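Local coordinates for protein TraR (Escherichia coli, PDB 6PST) that binds zinc through a C4-type zinc finger of the DksA/TraR family and is a plasmid-encoded transcription factor that acts on RNA polymerase, at residues Glu37-Pro42 with Thr55-Cys60. Residues are numbered along the deposited sequence; the frame is centred on the assembly and turned at random.
With ZN (zinc ion), chain K.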
ATOM      1  N   GLU A  37      22.689 -29.716  47.233  1.00 65.39           N
ATOM      2  CA  GLU A  37      23.190 -28.393  47.591  1.00 65.39           C
ATOM      3  C   GLU A  37      22.135 -27.538  48.272  1.00 65.39           C
ATOM      4  O   GLU A  37      22.406 -26.378  48.590  1.00 65.39           O
ATOM      5  CB  GLU A  37      23.712 -27.671  46.355  1.00 65.39           C
ATOM      6  CG  GLU A  37      24.890 -28.351  45.703  1.00 65.39           C
ATOM      7  CD  GLU A  37      25.333 -27.629  44.454  1.00 65.39           C
ATOM      8  OE1 GLU A  37      24.938 -26.457  44.275  1.00 65.39           O
ATOM      9  OE2 GLU A  37      26.074 -28.228  43.648  1.00 65.39           O
ATOM     10  N   ALA A  38      20.937 -28.074  48.484  1.00 65.12           N
ATOM     11  CA  ALA A  38      19.915 -27.348  49.226  1.00 65.12           C
ATOM     12  C   ALA A  38      19.772 -27.904  50.635  1.00 65.12           C
ATOM     13  O   ALA A  38      19.864 -27.168  51.621  1.00 65.12           O
ATOM     14  CB  ALA A  38      18.582 -27.417  48.480  1.00 65.12           C
ATOM     15  N   CYS A  39      19.561 -29.212  50.748  1.00 68.45           N
ATOM     16  CA  CYS A  39      19.323 -29.846  52.035  1.00 68.45           C
ATOM     17  C   CYS A  39      20.403 -30.851  52.409  1.00 68.45           C
ATOM     18  O   CYS A  39      20.258 -31.560  53.411  1.00 68.45           O
ATOM     19  CB  CYS A  39      17.950 -30.525  52.037  1.00 68.45           C
ATOM     20  SG  CYS A  39      17.604 -31.515  50.576  1.00 68.45           S
ATOM     21  N   GLY A  40      21.470 -30.952  51.619  1.00 68.26           N
ATOM     22  CA  GLY A  40      22.519 -31.916  51.873  1.00 68.26           C
ATOM     23  C   GLY A  40      22.097 -33.365  51.804  1.00 68.26           C
ATOM     24  O   GLY A  40      22.917 -34.242  52.092  1.00 68.26           O
ATOM     25  N   ASN A  41      20.855 -33.650  51.425  1.00 67.12           N
ATOM     26  CA  ASN A  41      20.338 -34.996  51.458  1.00 67.12           C
ATOM     27  C   ASN A  41      21.075 -35.870  50.459  1.00 67.12           C
ATOM     28  O   ASN A  41      21.768 -35.374  49.570  1.00 67.12           O
ATOM     29  CB  ASN A  41      18.844 -34.997  51.156  1.00 67.12           C
ATOM     30  CG  ASN A  41      18.035 -34.389  52.267  1.00 67.12           C
ATOM     31  OD1 ASN A  41      18.534 -33.564  53.033  1.00 67.12           O
ATOM     32  ND2 ASN A  41      16.781 -34.798  52.374  1.00 67.12           N
ATOM     33  N   PRO A  42      20.953 -37.186  50.596  1.00 60.40           N
ATOM     34  CA  PRO A  42      21.513 -38.080  49.582  1.00 60.40           C
ATOM     35  C   PRO A  42      20.676 -38.015  48.316  1.00 60.40           C
ATOM     36  O   PRO A  42      19.538 -38.485  48.285  1.00 60.40           O
ATOM     37  CB  PRO A  42      21.432 -39.465  50.236  1.00 60.40           C
ATOM     38  CG  PRO A  42      21.071 -39.216  51.662  1.00 60.40           C
ATOM     39  CD  PRO A  42      20.317 -37.934  51.684  1.00 60.40           C
ATOM     40  N   THR A  55      22.357 -31.051  41.021  1.00 56.63           N
ATOM     41  CA  THR A  55      22.725 -30.327  42.222  1.00 56.63           C
ATOM     42  C   THR A  55      21.611 -30.306  43.254  1.00 56.63           C
ATOM     43  O   THR A  55      21.857 -29.919  44.399  1.00 56.63           O
ATOM     44  CB  THR A  55      23.133 -28.891  41.880  1.00 56.63           C
ATOM     45  OG1 THR A  55      22.128 -28.291  41.054  1.00 56.63           O
ATOM     46  CG2 THR A  55      24.453 -28.884  41.138  1.00 56.63           C
ATOM     47  N   LEU A  56      20.402 -30.718  42.889  1.00 52.98           N
ATOM     48  CA  LEU A  56      19.273 -30.700  43.800  1.00 52.98           C
ATOM     49  C   LEU A  56      18.582 -32.049  43.764  1.00 52.98           C
ATOM     50  O   LEU A  56      18.523 -32.691  42.715  1.00 52.98           O
ATOM     51  CB  LEU A  56      18.275 -29.607  43.427  1.00 52.98           C
ATOM     52  CG  LEU A  56      18.873 -28.243  43.110  1.00 52.98           C
ATOM     53  CD1 LEU A  56      17.784 -27.224  42.851  1.00 52.98           C
ATOM     54  CD2 LEU A  56      19.771 -27.784  44.236  1.00 52.98           C
ATOM     55  N   CYS A  57      18.072 -32.481  44.909  1.00 55.45           N
ATOM     56  CA  CYS A  57      17.177 -33.619  44.908  1.00 55.45           C
ATOM     57  C   CYS A  57      15.872 -33.235  44.221  1.00 55.45           C
ATOM     58  O   CYS A  57      15.637 -32.072  43.883  1.00 55.45           O
ATOM     59  CB  CYS A  57      16.911 -34.106  46.328  1.00 55.45           C
ATOM     60  SG  CYS A  57      15.809 -33.045  47.288  1.00 55.45           S
ATOM     61  N   VAL A  58      15.003 -34.224  44.029  1.00 52.00           N
ATOM     62  CA  VAL A  58      13.789 -33.970  43.267  1.00 52.00           C
ATOM     63  C   VAL A  58      12.872 -33.014  44.010  1.00 52.00           C
ATOM     64  O   VAL A  58      12.156 -32.223  43.389  1.00 52.00           O
ATOM     65  CB  VAL A  58      13.082 -35.289  42.933  1.00 52.00           C
ATOM     66  CG1 VAL A  58      13.252 -36.271  44.066  1.00 52.00           C
ATOM     67  CG2 VAL A  58      11.620 -35.032  42.676  1.00 52.00           C
ATOM     68  N   GLU A  59      12.902 -33.035  45.341  1.00 61.30           N
ATOM     69  CA  GLU A  59      12.047 -32.135  46.106  1.00 61.30           C
ATOM     70  C   GLU A  59      12.489 -30.688  45.947  1.00 61.30           C
ATOM     71  O   GLU A  59      11.680 -29.818  45.610  1.00 61.30           O
ATOM     72  CB  GLU A  59      12.046 -32.551  47.572  1.00 61.30           C
ATOM     73  CG  GLU A  59      11.550 -33.960  47.789  1.00 61.30           C
ATOM     74  CD  GLU A  59      11.777 -34.442  49.204  1.00 61.30           C
ATOM     75  OE1 GLU A  59      12.530 -33.778  49.946  1.00 61.30           O
ATOM     76  OE2 GLU A  59      11.205 -35.486  49.578  1.00 61.30           O
ATOM     77  N   CYS A  60      13.771 -30.406  46.187  1.00 58.83           N
ATOM     78  CA  CYS A  60      14.260 -29.039  46.034  1.00 58.83           C
ATOM     79  C   CYS A  60      14.190 -28.594  44.582  1.00 58.83           C
ATOM     80  O   CYS A  60      13.940 -27.419  44.296  1.00 58.83           O
ATOM     81  CB  CYS A  60      15.691 -28.922  46.553  1.00 58.83           C
ATOM     82  SG  CYS A  60      15.987 -29.664  48.159  1.00 58.83           S
TER
HETATM   83 ZN    ZN K 101      17.663 -31.981  48.260  1.00 94.18          ZN
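The methyl of A38 lies over the sulfur of C60, CB to SG 3.4 Å, and has CD2 of L56 near it at 4.4 Å from its CB. Beside it, C39 turns SG between its own backbone N and carbonyl carbon (chi1 46°), which points the sulfur at the zinc ion, 2.4 Å from SG. C57 reaches the same metal from 55-60, and the two sulfurs, C39 SG and C57 SG, stand 4.0 Å apart. C60 SG is modelled 2.9 Å from the zinc, longer than C39 SG and C57 SG, a difference not to be over-read at 3.0 Å resolution; C60 belongs to the site, which C36 completes. Four cysteines in two CxxC pairs, one in the loop and one at the start of helix 58-70, make the C4-type zinc finger of the DksA/TraR family, and the metal ties that loop to the helix. C57 sits at the N-cap: its SG also accepts from C60 N (3.5 Å), nearly straight at 175°, so one sulfur serves both metal and helix start. Farther from the zinc, E37 N donates to T55 O at 3.0 Å. The extended E37 side chain runs obliquely across T55, its carboxylate beside CB and CG2. Basic side chains from the chain of another protein pack against C39 and C60.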